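Local coordinates for protein cytochrome c (Rhodothermus marinus, PDB 3CP5) that binds a single covalently attached heme c and probably carries electrons as a small monoheme cytochrome, at residues A[9-14]-A[68-73]; A[15-20]-A[76-81]. All coordinates share one frame; numbering follows the deposited sequence.

Contact 1: residues A[9-14]-A[68-73]. With HEC (heme c), chain C.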
loop_
_atom_site.group_PDB
_atom_site.type_symbol
_atom_site.label_atom_id
_atom_site.label_comp_id
_atom_site.label_asym_id
_atom_site.label_seq_id
_atom_site.Cartn_x
_atom_site.Cartn_y
_atom_site.Cartn_z
ATOM N N ASP A 9 -9.541 -15.738 2.033
ATOM C CA ASP A 9 -8.762 -14.893 2.961
ATOM C C ASP A 9 -7.816 -13.996 2.186
ATOM O O ASP A 9 -6.792 -14.432 1.698
ATOM C CB ASP A 9 -8.036 -15.810 3.934
ATOM C CG ASP A 9 -7.265 -15.095 5.031
ATOM O OD1 ASP A 9 -6.875 -13.930 4.869
ATOM O OD2 ASP A 9 -7.066 -15.773 6.058
ATOM N N PRO A 10 -8.182 -12.729 1.992
ATOM C CA PRO A 10 -7.389 -11.894 1.074
ATOM C C PRO A 10 -5.991 -11.606 1.571
ATOM O O PRO A 10 -5.108 -11.401 0.756
ATOM C CB PRO A 10 -8.249 -10.632 0.921
ATOM C CG PRO A 10 -9.066 -10.592 2.146
ATOM C CD PRO A 10 -9.361 -12.007 2.513
ATOM N N GLU A 11 -5.743 -11.643 2.885
ATOM C CA GLU A 11 -4.362 -11.457 3.308
ATOM C C GLU A 11 -3.504 -12.698 3.090
ATOM O O GLU A 11 -2.337 -12.604 2.720
ATOM C CB GLU A 11 -4.342 -11.035 4.768
ATOM C CG GLU A 11 -3.001 -10.711 5.374
ATOM C CD GLU A 11 -2.382 -9.387 4.988
ATOM O OE1 GLU A 11 -1.470 -8.965 5.747
ATOM O OE2 GLU A 11 -2.750 -8.734 3.993
ATOM N N ALA A 12 -4.067 -13.861 3.311
ATOM C CA ALA A 12 -3.427 -15.120 2.970
ATOM C C ALA A 12 -3.090 -15.184 1.486
ATOM O O ALA A 12 -1.965 -15.542 1.127
ATOM C CB ALA A 12 -4.250 -16.312 3.376
ATOM N N LEU A 13 -3.989 -14.781 0.620
ATOM C CA LEU A 13 -3.717 -14.757 -0.824
ATOM C C LEU A 13 -2.579 -13.814 -1.184
ATOM O O LEU A 13 -1.690 -14.094 -1.961
ATOM C CB LEU A 13 -4.934 -14.366 -1.638
ATOM C CG LEU A 13 -4.723 -14.336 -3.149
ATOM C CD1 LEU A 13 -4.141 -15.676 -3.640
ATOM C CD2 LEU A 13 -6.112 -14.169 -3.754
ATOM N N ALA A 14 -2.606 -12.615 -0.562
ATOM C CA ALA A 14 -1.499 -11.682 -0.798
ATOM C C ALA A 14 -0.161 -12.268 -0.384
ATOM O O ALA A 14 0.837 -12.059 -1.080
ATOM C CB ALA A 14 -1.687 -10.388 -0.058
ATOM N N GLY A 68 -4.916 -5.812 5.045
ATOM C CA GLY A 68 -3.770 -6.204 5.817
ATOM C C GLY A 68 -2.468 -5.660 5.271
ATOM O O GLY A 68 -2.354 -5.209 4.124
ATOM N N PRO A 69 -1.448 -5.665 6.126
ATOM C CA PRO A 69 -0.154 -5.083 5.729
ATOM C C PRO A 69 0.564 -5.819 4.631
ATOM O O PRO A 69 1.285 -5.186 3.839
ATOM C CB PRO A 69 0.592 -5.060 7.066
ATOM C CG PRO A 69 0.049 -6.204 7.844
ATOM C CD PRO A 69 -1.440 -6.084 7.559
ATOM N N VAL A 70 0.425 -7.130 4.531
ATOM C CA VAL A 70 1.104 -7.882 3.488
ATOM C C VAL A 70 0.460 -7.535 2.165
ATOM O O VAL A 70 1.192 -7.323 1.162
ATOM C CB VAL A 70 1.096 -9.376 3.804
ATOM C CG1 VAL A 70 1.700 -10.142 2.654
ATOM C CG2 VAL A 70 1.842 -9.631 5.113
ATOM N N TYR A 71 -0.852 -7.452 2.064
ATOM C CA TYR A 71 -1.481 -6.934 0.854
ATOM C C TYR A 71 -0.943 -5.582 0.463
ATOM O O TYR A 71 -0.623 -5.358 -0.688
ATOM C CB TYR A 71 -3.000 -6.894 1.041
ATOM C CG TYR A 71 -3.804 -6.249 -0.072
ATOM C CD1 TYR A 71 -4.305 -6.994 -1.131
ATOM C CD2 TYR A 71 -4.068 -4.895 -0.082
ATOM C CE1 TYR A 71 -5.030 -6.370 -2.134
ATOM C CE2 TYR A 71 -4.794 -4.247 -1.049
ATOM C CZ TYR A 71 -5.286 -5.006 -2.081
ATOM O OH TYR A 71 -6.014 -4.387 -3.075
ATOM N N ILE A 72 -0.901 -4.639 1.397
ATOM C CA ILE A 72 -0.487 -3.301 1.022
ATOM C C ILE A 72 0.962 -3.283 0.547
ATOM O O ILE A 72 1.271 -2.625 -0.440
ATOM C CB ILE A 72 -0.694 -2.363 2.214
ATOM C CG1 ILE A 72 -2.187 -2.216 2.564
ATOM C CG2 ILE A 72 -0.084 -0.982 1.978
ATOM C CD1 ILE A 72 -2.436 -1.613 3.944
ATOM N N MET A 73 1.878 -4.003 1.212
ATOM C CA MET A 73 3.273 -4.095 0.776
ATOM C C MET A 73 3.385 -4.680 -0.614
ATOM O O MET A 73 4.146 -4.176 -1.452
ATOM C CB MET A 73 4.086 -4.971 1.756
ATOM C CG MET A 73 4.197 -4.379 3.149
ATOM S SD MET A 73 5.454 -3.085 3.170
ATOM C CE MET A 73 6.938 -4.067 3.056
HETATM FE FE HEC C . -1.727 2.812 -6.092
HETATM C CHA HEC C . -4.523 0.850 -5.951
HETATM C CHB HEC C . -1.011 2.073 -2.843
HETATM C CHC HEC C . 1.242 4.506 -6.393
HETATM C CHD HEC C . -2.718 4.012 -9.099
HETATM N NA HEC C . -2.607 1.713 -4.691
HETATM C C1A HEC C . -3.741 0.906 -4.806
HETATM C C2A HEC C . -3.918 0.155 -3.587
HETATM C C3A HEC C . -2.965 0.514 -2.716
HETATM C C4A HEC C . -2.126 1.471 -3.424
HETATM C CMA HEC C . -2.750 0.027 -1.266
HETATM C CAA HEC C . -5.114 -0.765 -3.245
HETATM C CBA HEC C . -6.253 -0.033 -2.532
HETATM C CGA HEC C . -7.315 -0.959 -1.990
HETATM O O1A HEC C . -8.411 -0.431 -1.608
HETATM O O2A HEC C . -7.061 -2.189 -1.886
HETATM N NB HEC C . -0.212 3.269 -4.871
HETATM C C1B HEC C . -0.175 2.972 -3.522
HETATM C C2B HEC C . 1.036 3.504 -2.956
HETATM C C3B HEC C . 1.740 4.127 -3.945
HETATM C C4B HEC C . 0.943 3.972 -5.146
HETATM C CMB HEC C . 1.384 3.367 -1.452
HETATM C CAB HEC C . 3.168 4.704 -3.881
HETATM C CBB HEC C . 4.151 3.774 -3.472
HETATM N NC HEC C . -0.874 3.953 -7.493
HETATM C C1C HEC C . 0.384 4.554 -7.478
HETATM C C2C HEC C . 0.608 5.304 -8.697
HETATM C C3C HEC C . -0.489 5.179 -9.459
HETATM C C4C HEC C . -1.432 4.395 -8.697
HETATM C CMC HEC C . 1.794 6.244 -8.870
HETATM C CAC HEC C . -0.872 5.968 -10.748
HETATM C CBC HEC C . 0.058 5.794 -11.809
HETATM N ND HEC C . -3.302 2.472 -7.274
HETATM C C1D HEC C . -3.544 3.094 -8.494
HETATM C C2D HEC C . -4.817 2.611 -9.033
HETATM C C3D HEC C . -5.247 1.655 -8.202
HETATM C C4D HEC C . -4.343 1.634 -7.070
HETATM C CMD HEC C . -5.356 3.120 -10.398
HETATM C CAD HEC C . -6.455 0.710 -8.336
HETATM C CBD HEC C . -6.006 -0.619 -8.992
HETATM C CGD HEC C . -5.494 -0.342 -10.387
HETATM O O1D HEC C . -4.290 -0.613 -10.668
HETATM O O2D HEC C . -6.353 0.184 -11.191
HETATM O O HOH W 1 -5.538 -7.977 3.199
#
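Glu11 reaches from the N-terminal helix 10-17 to the start of helix 69-77 in this helical cytochrome c fold, and its carboxylate grips the first turn of that helix by two backbone N-H groups. CG lies anti to the backbone N (chi1 -176°) and the chain bends about CB-CG (chi2 75°), which puts CD beside Gly68 CA, at the N-cap. Val70 N donates to Glu11 OE1 at 2.9 Å, on the syn side of the carboxylate and somewhat out of its plane. The second bond, from Tyr71 N to Glu11 OE2, is 3.0 Å long and nearly straight (164°), but its donor sits above the carboxylate plane. One water molecule donates to Glu11 OE2 and accepts from Gly68 N, so a third N-H of the helix start is tied in indirectly. Placed at the N-terminus of helix 69-77, the carboxylate of Glu11 probably also interacts favourably with the helix dipole. The Val70 side chain crosses that of Glu11 at about a right angle, with Val70 CB 3.2 Å from Glu11 OE1. An alanine in place of Glu11 would probably leave the N-H groups of Val70 and Tyr71 without these acceptors and open a gap beside Gly68. One turn further along helix 10-17, Ala14 CB packs 3.6 Å from Tyr71 CA and lies at the edge of the tyrosine ring, near its plane. Met82 of helix 79-85 touches both Ala14 and Tyr71, while His86 meets the tyrosine ring edge-to-face and bonds to Pro10 O. The N-terminal helix thus holds the backbone of a residue whose side chain extends to the cofactor: Tyr71 OH donates a hydrogen bond of 2.7 Å to the heme propionate oxygen O2A.

Contact 2: residues A[15-20]-A[76-81]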
loop_
_atom_site.group_PDB
_atom_site.type_symbol
_atom_site.label_atom_id
_atom_site.label_comp_id
_atom_site.label_asym_id
_atom_site.label_seq_id
_atom_site.Cartn_x
_atom_site.Cartn_y
_atom_site.Cartn_z
ATOM N N ALA A 15 -0.131 -12.978 0.725
ATOM C CA ALA A 15 1.140 -13.581 1.203
ATOM C C ALA A 15 1.581 -14.650 0.216
ATOM O O ALA A 15 2.768 -14.786 -0.062
ATOM C CB ALA A 15 0.976 -14.082 2.616
ATOM N N GLU A 16 0.664 -15.399 -0.377
ATOM C CA GLU A 16 1.014 -16.409 -1.353
ATOM C C GLU A 16 1.497 -15.765 -2.654
ATOM O O GLU A 16 2.445 -16.305 -3.237
ATOM C CB GLU A 16 -0.214 -17.273 -1.639
ATOM C CG GLU A 16 -0.524 -18.159 -0.460
ATOM C CD GLU A 16 -1.769 -19.007 -0.650
ATOM O OE1 GLU A 16 -2.513 -18.743 -1.610
ATOM O OE2 GLU A 16 -1.976 -19.896 0.179
ATOM N N ILE A 17 0.968 -14.639 -3.089
ATOM C CA ILE A 17 1.471 -13.991 -4.301
ATOM C C ILE A 17 2.849 -13.409 -4.104
ATOM O O ILE A 17 3.723 -13.546 -4.968
ATOM C CB ILE A 17 0.464 -12.935 -4.731
ATOM C CG1 ILE A 17 -0.880 -13.535 -5.154
ATOM C CG2 ILE A 17 0.978 -12.002 -5.810
ATOM C CD1 ILE A 17 -1.996 -12.528 -5.133
ATOM N N GLY A 18 3.138 -12.780 -2.963
ATOM C CA GLY A 18 4.447 -12.236 -2.690
ATOM C C GLY A 18 4.720 -10.929 -3.381
ATOM O O GLY A 18 3.835 -10.406 -4.093
ATOM N N PRO A 19 5.933 -10.378 -3.222
ATOM C CA PRO A 19 7.076 -11.011 -2.606
ATOM C C PRO A 19 7.104 -11.089 -1.092
ATOM O O PRO A 19 7.756 -11.990 -0.565
ATOM C CB PRO A 19 8.238 -10.113 -3.039
ATOM C CG PRO A 19 7.654 -8.765 -3.303
ATOM C CD PRO A 19 6.264 -9.079 -3.841
ATOM N N VAL A 20 6.427 -10.200 -0.397
ATOM C CA VAL A 20 6.435 -10.187 1.062
ATOM C C VAL A 20 5.515 -11.283 1.590
ATOM O O VAL A 20 4.438 -11.501 1.004
ATOM C CB VAL A 20 6.035 -8.780 1.568
ATOM C CG1 VAL A 20 5.864 -8.776 3.085
ATOM C CG2 VAL A 20 7.039 -7.741 1.124
ATOM N N MET A 76 2.403 -2.346 -3.503
ATOM C CA MET A 76 3.502 -1.437 -3.789
ATOM C C MET A 76 4.670 -2.067 -4.536
ATOM O O MET A 76 5.230 -1.463 -5.482
ATOM C CB MET A 76 4.041 -0.804 -2.468
ATOM C CG MET A 76 3.132 0.236 -1.843
ATOM S SD MET A 76 4.066 1.031 -0.488
ATOM C CE MET A 76 3.398 0.222 0.958
ATOM N N LEU A 77 5.069 -3.265 -4.111
ATOM C CA LEU A 77 6.260 -3.916 -4.606
ATOM C C LEU A 77 6.054 -4.737 -5.885
ATOM O O LEU A 77 7.035 -4.904 -6.632
ATOM C CB LEU A 77 6.868 -4.796 -3.527
ATOM C CG LEU A 77 7.378 -4.002 -2.336
ATOM C CD1 LEU A 77 7.634 -4.937 -1.137
ATOM C CD2 LEU A 77 8.660 -3.286 -2.667
ATOM N N ASN A 78 4.822 -5.215 -6.072
ATOM C CA ASN A 78 4.435 -6.156 -7.130
ATOM C C ASN A 78 3.048 -5.870 -7.640
ATOM O O ASN A 78 2.173 -6.738 -7.626
ATOM C CB ASN A 78 4.562 -7.597 -6.576
ATOM C CG ASN A 78 4.362 -8.657 -7.604
ATOM O OD1 ASN A 78 4.493 -8.453 -8.810
ATOM N ND2 ASN A 78 4.087 -9.837 -7.070
ATOM N N PRO A 79 2.788 -4.634 -8.082
ATOM C CA PRO A 79 1.410 -4.323 -8.468
ATOM C C PRO A 79 0.935 -5.195 -9.632
ATOM O O PRO A 79 -0.203 -5.614 -9.779
ATOM C CB PRO A 79 1.490 -2.839 -8.849
ATOM C CG PRO A 79 2.920 -2.659 -9.254
ATOM C CD PRO A 79 3.673 -3.491 -8.237
ATOM N N ASN A 80 1.806 -5.550 -10.588
ATOM C CA ASN A 80 1.424 -6.371 -11.742
ATOM C C ASN A 80 1.017 -7.768 -11.309
ATOM O O ASN A 80 0.021 -8.353 -11.764
ATOM C CB ASN A 80 2.560 -6.388 -12.765
ATOM C CG ASN A 80 3.007 -5.013 -13.228
ATOM O OD1 ASN A 80 4.192 -4.635 -13.218
ATOM N ND2 ASN A 80 1.995 -4.232 -13.665
ATOM N N GLY A 81 1.746 -8.368 -10.396
ATOM C CA GLY A 81 1.347 -9.663 -9.891
ATOM C C GLY A 81 0.060 -9.610 -9.084
ATOM O O GLY A 81 -0.757 -10.513 -9.165
#
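Residues 15-20 and 76-81 face each other where two helices end: helix 10-17 stops before Gly18, and helix 69-77 gives way at Asn78 to helix 79-85. The backbones stay well apart, with CA atoms 7.1 Å from each other both at Ile17 and Gly81 and at Pro19 and Asn78. Gly18 leaves the helix with positive phi (78°), a conformation that favours glycine, and the peptide bond leading into Pro19 is cis. The Asn78 side chain bridges the two backbones. Its CG stands anti to the backbone N (chi1 -173°), and ND2 donates to Gly18 O over 3.0 Å in an almost straight bond (172°). The acceptor lies in the amide plane of Asn78, whereas the donor stands above the plane of the Gly18 carbonyl. The other end of the same amide turns to its own helix, where OD1 accepts from Gly81 N at 3.2 Å as an N-cap bond to helix 79-85. Apolar groups gather around this amide. Pro19 CD comes to 3.5 Å from Asn78 CB, and Ile17 CG2 lies 4.0 Å from Asn78 ND2, its side chain crossing that of the asparagine at about a right angle. On the Leu77 side, Pro19 CG packs against Leu77 CB, and Val20 CG2 touches Leu77 CD1 at 3.7 Å. Leu77 also meets Ala110 of helix 107-123, while Ile17 continues onto Met82 and Arg85 of helix 79-85. Val20 N is bonded to Asn74 OD1, a further link to helix 69-77. The two bonds of Asn78 together indicate which way round its amide lies, and probably hold it there: the carbonyl oxygen caps a helix while the amino group holds the N-terminal segment, so a single neutral side chain joins two chain turns without any charge.

How the contacts relate
Contacts 1 and 2 lie side by side, their centres about 9 Å apart, and both use helix 10-17 and helix 69-77; contact 2 adds the chain after the first helix and the start of helix 79-85. Contact 1 is partly buried and ends at the heme propionate. Contact 2 lies at the surface, and none of the residues that meet across it binds the heme, although Met76 of 76-81 touches it. Each places a polar side chain at a helix start, but a carboxylate from across the interface does so in 9-14/68-73 and a neutral amide of the capped helix's own N-cap residue in 15-20/76-81. Val70 connects them: its CG1 packs 3.5 Å from Val20 O.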